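Local coordinates for protein aminopentol aminotransferase (Sphingopyxis macrogoltabida, PDB 6HBS) that uses pyridoxal 5'-phosphate to deaminate aminopentol (hydrolysed fumonisin B1) to its 2-keto form, passing the amino group preferably to pyruvate in fumonisin degradation, at residues T5-L10 against W48-Q53; K136-A141 against A191-P196; E250-C255 against L270-A275; A323-Q328 against E391-T396; H332-K337 against A402-F407. All blocks are in the same frame, centred on the assembly; numbering follows the deposited sequence.

Contact 1: T5-L10 against W48-Q53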
# COMPACT_ATOMS: atom_id res chain seq x y z
N THR A 5 -6.59 -32.11 4.37
CA THR A 5 -5.92 -32.60 3.15
C THR A 5 -5.49 -31.41 2.27
O THR A 5 -4.32 -31.35 1.82
CB THR A 5 -6.83 -33.58 2.40
OG1 THR A 5 -6.79 -34.79 3.15
CG2 THR A 5 -6.38 -33.88 0.98
N ARG A 6 -6.44 -30.50 2.00
CA ARG A 6 -6.20 -29.34 1.14
C ARG A 6 -5.19 -28.43 1.84
O ARG A 6 -4.27 -27.95 1.20
CB ARG A 6 -7.50 -28.63 0.75
CG ARG A 6 -8.38 -29.48 -0.16
CD ARG A 6 -9.54 -28.72 -0.81
NE ARG A 6 -9.04 -27.86 -1.88
CZ ARG A 6 -9.11 -26.52 -1.93
NH1 ARG A 6 -9.82 -25.82 -1.05
NH2 ARG A 6 -8.49 -25.89 -2.91
N GLN A 7 -5.34 -28.24 3.15
CA GLN A 7 -4.43 -27.35 3.89
C GLN A 7 -2.99 -27.86 3.81
O GLN A 7 -2.04 -27.06 3.64
CB GLN A 7 -4.88 -27.22 5.35
CG GLN A 7 -4.24 -26.07 6.12
CD GLN A 7 -4.63 -24.69 5.66
OE1 GLN A 7 -3.78 -23.79 5.59
NE2 GLN A 7 -5.91 -24.49 5.36
N LYS A 8 -2.82 -29.17 3.95
CA LYS A 8 -1.54 -29.77 3.96
C LYS A 8 -0.86 -29.59 2.59
O LYS A 8 0.36 -29.33 2.54
CB LYS A 8 -1.64 -31.26 4.33
CG LYS A 8 -0.30 -31.98 4.26
CD LYS A 8 -0.37 -33.46 4.50
CE LYS A 8 1.01 -34.06 4.68
NZ LYS A 8 1.01 -35.50 4.36
N ASP A 9 -1.64 -29.82 1.51
CA ASP A 9 -1.18 -29.67 0.11
C ASP A 9 -0.69 -28.22 -0.09
O ASP A 9 0.40 -27.99 -0.66
CB ASP A 9 -2.28 -29.99 -0.91
CG ASP A 9 -1.91 -29.80 -2.38
OD1 ASP A 9 -0.94 -30.43 -2.82
OD2 ASP A 9 -2.55 -28.94 -3.05
N LEU A 10 -1.52 -27.27 0.36
CA LEU A 10 -1.31 -25.85 0.18
C LEU A 10 -0.06 -25.42 0.96
O LEU A 10 0.74 -24.67 0.44
CB LEU A 10 -2.55 -25.08 0.63
CG LEU A 10 -3.69 -25.04 -0.39
CD1 LEU A 10 -4.96 -24.52 0.24
CD2 LEU A 10 -3.30 -24.18 -1.60
N TRP A 48 -14.19 -19.72 6.16
CA TRP A 48 -14.02 -21.14 5.88
C TRP A 48 -12.58 -21.38 5.41
O TRP A 48 -12.11 -20.66 4.52
CB TRP A 48 -14.99 -21.60 4.80
CG TRP A 48 -16.44 -21.71 5.20
CD1 TRP A 48 -17.10 -22.87 5.45
CD2 TRP A 48 -17.41 -20.66 5.32
NE1 TRP A 48 -18.40 -22.63 5.75
CE2 TRP A 48 -18.63 -21.28 5.68
CE3 TRP A 48 -17.39 -19.28 5.20
CZ2 TRP A 48 -19.79 -20.57 5.94
CZ3 TRP A 48 -18.54 -18.56 5.45
CH2 TRP A 48 -19.74 -19.20 5.80
N ASP A 49 -11.92 -22.37 6.00
CA ASP A 49 -10.57 -22.72 5.65
C ASP A 49 -10.59 -23.49 4.32
O ASP A 49 -11.70 -23.71 3.74
CB ASP A 49 -9.87 -23.47 6.78
CG ASP A 49 -10.43 -24.84 7.15
OD1 ASP A 49 -11.15 -25.46 6.32
OD2 ASP A 49 -10.13 -25.26 8.26
N ALA A 50 -9.40 -23.85 3.81
CA ALA A 50 -9.27 -24.52 2.50
C ALA A 50 -10.07 -25.84 2.47
O ALA A 50 -10.45 -26.28 1.41
CB ALA A 50 -7.82 -24.80 2.20
N ASP A 51 -10.25 -26.48 3.64
CA ASP A 51 -10.94 -27.79 3.77
C ASP A 51 -12.41 -27.61 4.13
O ASP A 51 -13.05 -28.57 4.54
CB ASP A 51 -10.20 -28.69 4.76
CG ASP A 51 -8.88 -29.20 4.20
OD1 ASP A 51 -8.92 -30.08 3.32
OD2 ASP A 51 -7.81 -28.69 4.62
N GLU A 52 -12.93 -26.38 3.98
CA GLU A 52 -14.33 -26.01 4.09
C GLU A 52 -14.86 -26.13 5.53
O GLU A 52 -16.07 -26.23 5.74
CB GLU A 52 -15.19 -26.85 3.14
CG GLU A 52 -16.39 -26.09 2.62
CD GLU A 52 -16.06 -24.93 1.70
OE1 GLU A 52 -14.89 -24.79 1.33
OE2 GLU A 52 -16.96 -24.16 1.36
N GLN A 53 -13.97 -26.05 6.53
CA GLN A 53 -14.38 -25.95 7.94
C GLN A 53 -14.72 -24.50 8.23
O GLN A 53 -13.89 -23.60 7.99
CB GLN A 53 -13.30 -26.44 8.91
CG GLN A 53 -12.70 -27.81 8.58
CD GLN A 53 -13.62 -29.01 8.69
OE1 GLN A 53 -14.83 -28.91 8.88
NE2 GLN A 53 -13.02 -30.19 8.54
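D51 reaches from a turn to the first turn of the helix and holds two backbone amides, one with each carboxylate oxygen. OD1 takes the N-H of R6 on its syn lone pair at 2.8 Å. OD2 takes the N-H of Q7 at 2.9 Å, also on the syn side but 24° out of the carboxylate plane. CG is anti to its own carbonyl carbon (chi1 -72°), which starts the side chain toward the helix; the two bonds then fix the carboxylate's rotation.

R6 slides past D51 in the opposite direction. Its chain bends at chi3 (75°), and NH1 meets A50 O at 2.6 Å, in the carbonyl plane and on a lone pair. The same NH1 forms a salt bridge with E93 of the second subunit. A50 CB packs against L10 CD1 at a tight 3.5 Å, and the side-chain amide nitrogen of Q7, NE2, lies 3.7 Å from that CB. The other end of the Q7 amide, OE1, accepts the backbone N-H groups of Q37 and F38.

The turn itself is a type I beta turn from D49 to E52. Q53 N donates to D49 OD1, while D49 OD2 bonds with Y55 OH. This turn joins the antiparallel strands 46-49 and 54-57, so helix 5-17 rests on the end of a hairpin, with strand 39-43 beside it and the second subunit covering R6, L10 and A50.

Contact 2: K136-A141 against A191-P196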
# COMPACT_ATOMS: atom_id res chain seq x y z
N LYS A 136 13.46 17.19 14.38
CA LYS A 136 13.80 15.84 13.99
C LYS A 136 13.05 14.77 14.79
O LYS A 136 12.79 13.68 14.22
CB LYS A 136 15.30 15.61 14.14
CG LYS A 136 16.16 16.45 13.22
CD LYS A 136 17.61 16.12 13.38
CE LYS A 136 18.51 16.93 12.49
NZ LYS A 136 19.92 16.54 12.70
N THR A 137 12.76 15.01 16.08
CA THR A 137 12.48 13.89 16.99
C THR A 137 10.99 13.52 16.93
O THR A 137 10.10 14.34 17.13
CB THR A 137 12.96 14.14 18.43
OG1 THR A 137 14.38 14.39 18.40
CG2 THR A 137 12.68 12.94 19.31
N ILE A 138 10.76 12.23 16.71
CA ILE A 138 9.43 11.64 16.77
C ILE A 138 9.31 10.81 18.06
O ILE A 138 10.12 9.93 18.29
CB ILE A 138 9.17 10.78 15.51
CG1 ILE A 138 9.24 11.63 14.24
CG2 ILE A 138 7.85 10.04 15.63
CD1 ILE A 138 8.08 12.57 14.04
N LEU A 139 8.33 11.13 18.89
CA LEU A 139 8.14 10.37 20.15
C LEU A 139 7.10 9.26 19.96
O LEU A 139 5.95 9.56 19.63
CB LEU A 139 7.71 11.32 21.26
CG LEU A 139 8.74 12.39 21.65
CD1 LEU A 139 8.23 13.24 22.81
CD2 LEU A 139 10.09 11.77 21.92
N CYS A 140 7.48 8.02 20.25
CA CYS A 140 6.55 6.88 20.21
C CYS A 140 6.63 6.14 21.55
O CYS A 140 7.63 6.24 22.27
CB CYS A 140 6.89 5.93 19.06
SG CYS A 140 6.79 6.76 17.45
N ALA A 141 5.55 5.44 21.90
CA ALA A 141 5.50 4.59 23.09
C ALA A 141 6.34 3.34 22.83
O ALA A 141 6.26 2.76 21.74
CB ALA A 141 4.06 4.23 23.36
N ALA A 191 6.78 15.50 16.64
CA ALA A 191 5.48 14.90 16.91
C ALA A 191 5.54 13.88 18.05
O ALA A 191 6.60 13.30 18.34
CB ALA A 191 4.99 14.23 15.66
N VAL A 192 4.36 13.66 18.64
CA VAL A 192 4.03 12.55 19.53
C VAL A 192 3.01 11.64 18.81
O VAL A 192 1.92 12.10 18.42
CB VAL A 192 3.36 13.06 20.83
CG1 VAL A 192 2.79 11.91 21.65
CG2 VAL A 192 4.29 13.90 21.67
N PHE A 193 3.36 10.38 18.65
CA PHE A 193 2.44 9.35 18.18
C PHE A 193 1.89 8.62 19.41
O PHE A 193 2.69 8.20 20.29
CB PHE A 193 3.14 8.33 17.29
CG PHE A 193 3.37 8.76 15.86
CD1 PHE A 193 4.21 9.81 15.56
CD2 PHE A 193 2.73 8.10 14.81
CE1 PHE A 193 4.43 10.19 14.24
CE2 PHE A 193 2.95 8.48 13.50
CZ PHE A 193 3.79 9.53 13.21
N ALA A 194 0.57 8.45 19.43
CA ALA A 194 -0.13 7.63 20.42
C ALA A 194 -1.23 6.80 19.73
O ALA A 194 -2.01 7.35 18.99
CB ALA A 194 -0.73 8.55 21.46
N THR A 195 -1.29 5.50 20.02
CA THR A 195 -2.48 4.69 19.80
C THR A 195 -3.50 5.08 20.86
O THR A 195 -3.14 5.56 21.94
CB THR A 195 -2.17 3.19 19.81
OG1 THR A 195 -1.69 2.74 21.07
CG2 THR A 195 -1.19 2.83 18.72
N PRO A 196 -4.80 4.96 20.59
CA PRO A 196 -5.81 5.50 21.50
C PRO A 196 -6.03 4.64 22.75
O PRO A 196 -6.58 5.14 23.71
CB PRO A 196 -7.08 5.60 20.66
CG PRO A 196 -6.88 4.60 19.54
CD PRO A 196 -5.39 4.45 19.33
O HOH W 1 3.16 5.54 20.13
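I138, L139 and C140 run beside A191, V192 and F193 as two neighbouring parallel strands inside the seven-stranded sheet of the large domain, the core of the fold type I aminotransferases. The short strand axes differ by 20° and approach to 4.8 Å. L139 is held through both its backbone N and its backbone O: the N gives a nearly straight bond to A191 O at 2.8 Å, and the O takes F193 N at 2.9 Å. Further on the strands part, and a water fills the next rung by accepting from A141 N and donating to F193 O.

On one face, I138 CG2 lies obliquely against the F193 ring, 3.6 Å from CD1, and I138 CD1 touches A191 CB at 3.9 Å. C140 SG also stands obliquely to that ring, 5.0 Å from its centroid, a sulfur-aromatic contact. H146, a cofactor-pocket residue, meets the F193 ring edge-to-face, and so does W151. On the other face L139 CD1 and V192 CG2 meet loosely at 4.2 Å.

Helix 118-133 covers the I138, A191 and F193 side, while helix 175-184 packs on L139 and V192 as it carries the chain from strand 167-170 over strand 137-141 to strand 189-194, a beta-alpha-beta crossover.

Contact 3: E250-C255 against L270-A275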
# COMPACT_ATOMS: atom_id res chain seq x y z
N GLU A 250 -8.44 16.35 21.22
CA GLU A 250 -8.36 16.32 19.76
C GLU A 250 -6.90 16.37 19.31
O GLU A 250 -6.14 17.26 19.67
CB GLU A 250 -9.13 17.48 19.13
CG GLU A 250 -10.62 17.37 19.34
CD GLU A 250 -11.45 18.46 18.68
OE1 GLU A 250 -12.66 18.53 18.95
OE2 GLU A 250 -10.88 19.22 17.88
N PRO A 251 -6.47 15.41 18.47
CA PRO A 251 -5.14 15.48 17.89
C PRO A 251 -5.05 16.54 16.77
O PRO A 251 -6.06 17.10 16.34
CB PRO A 251 -4.94 14.06 17.34
CG PRO A 251 -6.35 13.66 16.93
CD PRO A 251 -7.24 14.25 18.00
N ASP A 252 -3.84 16.76 16.28
CA ASP A 252 -3.59 17.53 15.08
C ASP A 252 -3.72 16.65 13.83
O ASP A 252 -4.24 17.12 12.83
CB ASP A 252 -2.20 18.15 15.14
CG ASP A 252 -2.06 19.02 16.38
OD1 ASP A 252 -2.95 19.82 16.58
OD2 ASP A 252 -1.14 18.80 17.16
N LEU A 253 -3.20 15.42 13.89
CA LEU A 253 -3.31 14.44 12.79
C LEU A 253 -3.90 13.17 13.38
O LEU A 253 -3.61 12.81 14.51
CB LEU A 253 -1.94 14.11 12.20
CG LEU A 253 -1.07 15.25 11.66
CD1 LEU A 253 0.26 14.72 11.18
CD2 LEU A 253 -1.76 16.02 10.55
N SER A 254 -4.66 12.45 12.58
CA SER A 254 -5.06 11.09 12.93
C SER A 254 -4.89 10.22 11.69
O SER A 254 -5.16 10.66 10.56
CB SER A 254 -6.48 11.05 13.47
OG SER A 254 -7.39 11.68 12.58
N CYS A 255 -4.46 8.98 11.93
CA CYS A 255 -4.20 7.99 10.94
C CYS A 255 -5.30 6.92 11.02
O CYS A 255 -5.67 6.45 12.13
CB CYS A 255 -2.85 7.32 11.17
SG CYS A 255 -1.45 8.46 11.17
N LEU A 270 -5.86 12.22 8.28
CA LEU A 270 -6.79 13.35 8.55
C LEU A 270 -6.04 14.42 9.34
O LEU A 270 -5.28 14.08 10.24
CB LEU A 270 -8.00 12.84 9.34
CG LEU A 270 -9.15 12.21 8.55
CD1 LEU A 270 -10.03 13.26 7.88
CD2 LEU A 270 -8.63 11.24 7.50
N GLY A 271 -6.19 15.69 8.95
CA GLY A 271 -5.33 16.71 9.54
C GLY A 271 -6.05 18.02 9.70
O GLY A 271 -6.98 18.28 8.95
N SER A 272 -5.66 18.79 10.71
CA SER A 272 -6.19 20.11 10.94
C SER A 272 -5.49 21.11 10.01
O SER A 272 -4.41 20.85 9.47
CB SER A 272 -6.07 20.51 12.39
OG SER A 272 -4.74 20.87 12.67
N ASN A 273 -6.12 22.27 9.82
CA ASN A 273 -5.60 23.36 8.99
C ASN A 273 -4.20 23.77 9.43
O ASN A 273 -3.41 24.18 8.62
CB ASN A 273 -6.59 24.52 8.96
CG ASN A 273 -7.68 24.29 7.94
OD1 ASN A 273 -7.44 23.63 6.93
ND2 ASN A 273 -8.88 24.78 8.20
N LYS A 274 -3.86 23.61 10.70
CA LYS A 274 -2.52 23.98 11.20
C LYS A 274 -1.44 23.29 10.36
O LYS A 274 -0.37 23.88 10.09
CB LYS A 274 -2.45 23.62 12.68
CG LYS A 274 -1.07 23.57 13.30
CD LYS A 274 -1.09 23.75 14.80
CE LYS A 274 -1.22 22.43 15.53
NZ LYS A 274 -1.61 22.61 16.95
N ALA A 275 -1.70 22.03 9.95
CA ALA A 275 -0.71 21.17 9.28
C ALA A 275 -0.83 21.17 7.75
O ALA A 275 -0.11 20.42 7.10
CB ALA A 275 -0.88 19.75 9.78
O HOH W 2 -4.69 21.00 15.22
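L253 stands opposite G271 in a non-hydrogen-bonded antiparallel pair, their CA atoms 4.4 Å apart, and S254 forms the hydrogen-bonded pair with L270. S254 N donates to L270 O, and L270 N returns the bond to S254 O at 2.8 Å, almost straight. A third backbone bond, from S272 N to D252 O, extends the ladder past the end of the regular strands. Beyond it S272 O accepts A275 N, turning the chain into a short 3-10 segment that brings K274 and A275 back over the first strand.

The two strands, 253-256 and 267-271, are a hairpin within the mixed seven-stranded sheet of the cofactor-binding domain. Strand 267-271 is the one that runs against its neighbours on both sides, the hallmark of the fold type I sheet.

Among the side chains, D252 and K274 carry the polar contact. The lysine chain is bent at chi3 (90°), and NZ arrives 3.1 Å from D252 OD1, 55° above the carboxylate plane, forming a salt bridge. A water links the same OD1 with S272 OG. D252 OD2 has its strongest partner in R217, a salt bridge, and also accepts the backbone N-H of L227, so the carboxylate is held from both oxygens. L253 CD2 lies 3.8 Å from G271 CA and 3.9 Å from A275 CB, with W111 and helix 118-133 beside it. On the other face S254 OG sits 3.5 Å from L270 CB; its torsion (chi1 53°) places it between the backbone N and carbonyl carbon, and it hydrogen-bonds with H108 and W256.

Contact 4: A323-Q328 against E391-T396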
# COMPACT_ATOMS: atom_id res chain seq x y z
N ALA A 323 -19.00 -11.28 29.34
CA ALA A 323 -19.82 -11.78 30.48
C ALA A 323 -19.85 -13.31 30.49
O ALA A 323 -19.64 -13.95 31.53
CB ALA A 323 -21.22 -11.23 30.40
N GLY A 324 -20.11 -13.91 29.31
CA GLY A 324 -20.14 -15.33 29.18
C GLY A 324 -18.84 -15.99 29.60
O GLY A 324 -18.85 -17.05 30.29
N LEU A 325 -17.71 -15.43 29.13
CA LEU A 325 -16.39 -16.02 29.40
C LEU A 325 -16.02 -15.86 30.87
O LEU A 325 -15.41 -16.74 31.44
CB LEU A 325 -15.33 -15.40 28.48
CG LEU A 325 -15.39 -15.82 27.01
CD1 LEU A 325 -14.33 -15.09 26.17
CD2 LEU A 325 -15.21 -17.32 26.87
N GLU A 326 -16.45 -14.76 31.49
CA GLU A 326 -16.20 -14.54 32.90
C GLU A 326 -16.89 -15.68 33.68
O GLU A 326 -16.24 -16.37 34.52
CB GLU A 326 -16.70 -13.14 33.27
CG GLU A 326 -16.78 -12.87 34.77
CD GLU A 326 -15.44 -12.93 35.48
OE1 GLU A 326 -15.40 -13.43 36.65
OE2 GLU A 326 -14.45 -12.56 34.83
N ALA A 327 -18.16 -15.91 33.35
CA ALA A 327 -18.98 -16.93 34.09
C ALA A 327 -18.35 -18.32 33.87
O ALA A 327 -18.11 -19.07 34.83
CB ALA A 327 -20.43 -16.87 33.67
N GLN A 328 -17.98 -18.64 32.63
CA GLN A 328 -17.39 -19.96 32.35
C GLN A 328 -16.05 -20.16 33.05
O GLN A 328 -15.79 -21.27 33.50
CB GLN A 328 -17.17 -20.17 30.85
CG GLN A 328 -18.45 -20.42 30.10
CD GLN A 328 -18.21 -20.56 28.61
OE1 GLN A 328 -17.08 -20.49 28.11
NE2 GLN A 328 -19.29 -20.81 27.90
N GLU A 391 -23.37 -19.73 20.24
CA GLU A 391 -22.63 -20.87 19.71
C GLU A 391 -21.14 -20.74 20.07
O GLU A 391 -20.45 -21.76 20.29
CB GLU A 391 -22.84 -21.01 18.20
CG GLU A 391 -24.13 -21.72 17.84
CD GLU A 391 -24.35 -23.05 18.55
OE1 GLU A 391 -23.52 -23.97 18.38
OE2 GLU A 391 -25.31 -23.14 19.34
N THR A 392 -20.63 -19.51 20.12
CA THR A 392 -19.23 -19.32 20.51
C THR A 392 -19.02 -19.91 21.91
O THR A 392 -18.05 -20.61 22.19
CB THR A 392 -18.88 -17.83 20.42
OG1 THR A 392 -18.96 -17.46 19.04
CG2 THR A 392 -17.52 -17.55 21.00
N LEU A 393 -19.94 -19.57 22.81
CA LEU A 393 -19.83 -19.88 24.23
C LEU A 393 -20.01 -21.38 24.47
O LEU A 393 -19.39 -21.90 25.38
CB LEU A 393 -20.83 -19.04 25.03
CG LEU A 393 -20.46 -17.57 25.20
CD1 LEU A 393 -21.66 -16.78 25.71
CD2 LEU A 393 -19.26 -17.36 26.12
N GLU A 394 -20.73 -22.10 23.59
CA GLU A 394 -20.73 -23.57 23.65
C GLU A 394 -19.34 -24.11 23.31
O GLU A 394 -18.86 -25.06 23.94
CB GLU A 394 -21.75 -24.19 22.69
CG GLU A 394 -23.13 -23.56 22.75
CD GLU A 394 -24.26 -24.39 23.35
OE1 GLU A 394 -25.42 -24.20 22.90
OE2 GLU A 394 -23.99 -25.20 24.27
N ALA A 395 -18.67 -23.50 22.33
CA ALA A 395 -17.33 -23.93 21.91
C ALA A 395 -16.31 -23.64 23.01
O ALA A 395 -15.44 -24.46 23.29
CB ALA A 395 -16.94 -23.24 20.63
N THR A 396 -16.42 -22.46 23.61
CA THR A 396 -15.46 -22.03 24.62
C THR A 396 -15.61 -22.88 25.88
O THR A 396 -14.64 -23.16 26.57
CB THR A 396 -15.56 -20.53 24.93
OG1 THR A 396 -16.86 -20.17 25.38
CG2 THR A 396 -15.18 -19.68 23.73
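The flat amide of Q328 spans the gap between the helices and meets L393 and T396 with its two polar ends. NE2 donates to the backbone oxygen of L393 at 2.7 Å; the acceptor is tilted somewhat from the amide plane, and the donor stands above the carbonyl plane, 38° out of it. OE1 lies 2.8 Å from T396 OG1, the two side chains crossing at about a right angle. That hydroxyl is also 3.1 Å from L393 O, so the three oxygens and NE2 gather in one small polar cluster. The extended chain beyond CG (chi2 177°) carries the amide this far.

The segments belong to helices 310-332 and 386-405, which run the same way; over these segments the axes lie 25° apart and approach to 10.4 Å. The segments come nearest at G324 CA and L393 CA, 6.7 Å apart. G324 has no side chain, which leaves room for L393 CD1; L393 CD2 lies against the glycine backbone, 3.8 Å from G324 C.

L325 CD2 reaches T396 OG1 at 3.6 Å and L393 CD2 at 4.1 Å. W361 of helix 356-367 packs on both L325 and T396, and D397 and F400, further along helix 386-405, also touch Q328.

Contact 5: H332-K337 against A402-F407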
# COMPACT_ATOMS: atom_id res chain seq x y z
N HIS A 332 -15.10 -23.23 35.74
CA HIS A 332 -14.06 -24.21 35.44
C HIS A 332 -12.79 -23.99 36.29
O HIS A 332 -11.86 -24.79 36.20
CB HIS A 332 -13.70 -24.14 33.95
CG HIS A 332 -14.67 -24.81 33.05
ND1 HIS A 332 -15.62 -24.10 32.35
CD2 HIS A 332 -14.80 -26.10 32.68
CE1 HIS A 332 -16.32 -24.93 31.60
NE2 HIS A 332 -15.82 -26.17 31.78
N GLY A 333 -12.73 -22.88 37.05
CA GLY A 333 -11.61 -22.56 37.94
C GLY A 333 -10.35 -22.18 37.17
O GLY A 333 -9.24 -22.48 37.62
N LEU A 334 -10.51 -21.53 36.01
CA LEU A 334 -9.38 -21.09 35.19
C LEU A 334 -9.53 -19.59 34.95
O LEU A 334 -10.22 -19.20 34.03
CB LEU A 334 -9.40 -21.82 33.84
CG LEU A 334 -8.81 -23.22 33.80
CD1 LEU A 334 -9.09 -23.86 32.44
CD2 LEU A 334 -7.30 -23.20 34.05
N GLU A 335 -8.83 -18.78 35.75
CA GLU A 335 -8.97 -17.31 35.72
C GLU A 335 -8.47 -16.69 34.39
O GLU A 335 -7.36 -16.99 33.93
CB GLU A 335 -8.20 -16.68 36.88
CG GLU A 335 -8.64 -15.25 37.16
CD GLU A 335 -7.76 -14.53 38.17
OE1 GLU A 335 -6.82 -15.17 38.67
OE2 GLU A 335 -8.01 -13.33 38.43
N LEU A 336 -9.29 -15.80 33.83
CA LEU A 336 -8.94 -15.04 32.61
C LEU A 336 -8.49 -13.62 32.96
O LEU A 336 -8.87 -13.09 33.96
CB LEU A 336 -10.18 -14.92 31.72
CG LEU A 336 -10.70 -16.21 31.12
CD1 LEU A 336 -11.92 -15.93 30.25
CD2 LEU A 336 -9.61 -16.89 30.33
N LYS A 337 -7.75 -13.00 32.04
CA LYS A 337 -7.58 -11.55 31.98
C LYS A 337 -8.18 -11.09 30.64
O LYS A 337 -7.55 -11.25 29.59
CB LYS A 337 -6.09 -11.17 32.07
CG LYS A 337 -5.37 -11.62 33.33
CD LYS A 337 -3.90 -11.22 33.38
CE LYS A 337 -3.03 -11.92 32.35
NZ LYS A 337 -1.70 -11.29 32.19
N ALA A 402 -11.49 -29.14 27.81
CA ALA A 402 -10.39 -29.83 27.14
C ALA A 402 -9.05 -29.42 27.76
O ALA A 402 -8.11 -30.23 27.89
CB ALA A 402 -10.45 -29.59 25.64
N VAL A 403 -8.94 -28.15 28.16
CA VAL A 403 -7.72 -27.63 28.77
C VAL A 403 -7.52 -28.28 30.15
O VAL A 403 -6.40 -28.66 30.50
CB VAL A 403 -7.75 -26.09 28.83
CG1 VAL A 403 -6.86 -25.52 29.91
CG2 VAL A 403 -7.41 -25.51 27.47
N LEU A 404 -8.60 -28.40 30.93
CA LEU A 404 -8.53 -29.04 32.25
C LEU A 404 -8.19 -30.53 32.13
O LEU A 404 -7.32 -31.02 32.83
CB LEU A 404 -9.87 -28.83 32.97
CG LEU A 404 -10.12 -27.39 33.43
CD1 LEU A 404 -11.51 -27.24 34.03
CD2 LEU A 404 -9.05 -26.93 34.41
N ARG A 405 -8.83 -31.22 31.20
CA ARG A 405 -8.57 -32.63 30.94
C ARG A 405 -7.09 -32.88 30.61
O ARG A 405 -6.51 -33.87 31.05
CB ARG A 405 -9.52 -33.06 29.82
CG ARG A 405 -9.44 -34.53 29.43
CD ARG A 405 -10.26 -34.78 28.18
NE ARG A 405 -9.61 -34.25 26.98
CZ ARG A 405 -10.17 -33.41 26.10
NH1 ARG A 405 -11.46 -33.13 26.19
NH2 ARG A 405 -9.43 -32.85 25.15
N ASP A 406 -6.45 -31.98 29.84
CA ASP A 406 -5.09 -32.20 29.32
C ASP A 406 -4.02 -31.45 30.14
O ASP A 406 -2.84 -31.43 29.78
CB ASP A 406 -5.03 -31.77 27.86
CG ASP A 406 -6.08 -32.45 27.00
OD1 ASP A 406 -6.34 -33.66 27.23
OD2 ASP A 406 -6.64 -31.76 26.12
N PHE A 407 -4.43 -30.83 31.25
CA PHE A 407 -3.67 -29.75 31.87
C PHE A 407 -2.24 -30.20 32.22
O PHE A 407 -1.30 -29.42 32.12
CB PHE A 407 -4.41 -29.26 33.12
CG PHE A 407 -3.89 -27.96 33.66
CD1 PHE A 407 -2.83 -27.93 34.54
CD2 PHE A 407 -4.48 -26.76 33.30
CE1 PHE A 407 -2.36 -26.73 35.05
CE2 PHE A 407 -4.01 -25.56 33.80
CZ PHE A 407 -2.96 -25.54 34.68
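L334 and L404 meet tip to tip, with L334 CD1 3.6 Å from L404 CD2. The same L334 CD1 also touches V403 CG1 at 3.8 Å, so one methyl serves two neighbouring residues of the helix. The L334 and F407 side chains slide past each other in opposite directions, and L334 CD2 comes obliquely to the ring, 4.1 Å from F407 CE2.

L404 splits its two methyls between partners. While CD2 goes to L334, CD1 sits 3.3 Å from the backbone oxygen of H332 and approaches the edge of the imidazole near its plane, 3.7 Å from CD2 of that ring.

Behind this first layer the loop geometry sets the positions. G333 is the first residue to leave helix 310-332; its positive phi and two bonds back into the last turn make a Schellman motif, after which the chain swings L334 toward helix 386-405. The H332 ring is held by ND1, bonded to Q328 O, while NE2 makes a weak hydrogen bond with S401 OG; the ring meets that of F400 with planes about 20° apart. F349 of strand 346-349 and F400 also pack on L334, and I357, A360 and W361 of helix 356-367 back V403.

No hydrogen bond crosses between the two segments: the helix end and the loop are joined by methyl and ring contacts, so the attachment probably depends on shape and burial more than on direction.

Overall arrangement
Contacts 2 and 3 share the seven-stranded sheet, their centres 14 Å apart, and lie close to the cofactor: the F193 side chain is about 8 Å and that of S254 about 11 Å from a bound pyridoxal phosphate, while the L270 side chain is about 7 Å from a magnesium ion. Contacts 4 and 5 form a second group, 13 Å between centres. Both use helix 386-405, and they touch where L325 O lies 3.8 Å from L336 CD1. Contact 1, at the N-terminal helix, stands 27 Å from contact 4 and 42 Å from contact 2, centre to centre; contacts 1 and 4 both lie across the chain's centre from contact 3.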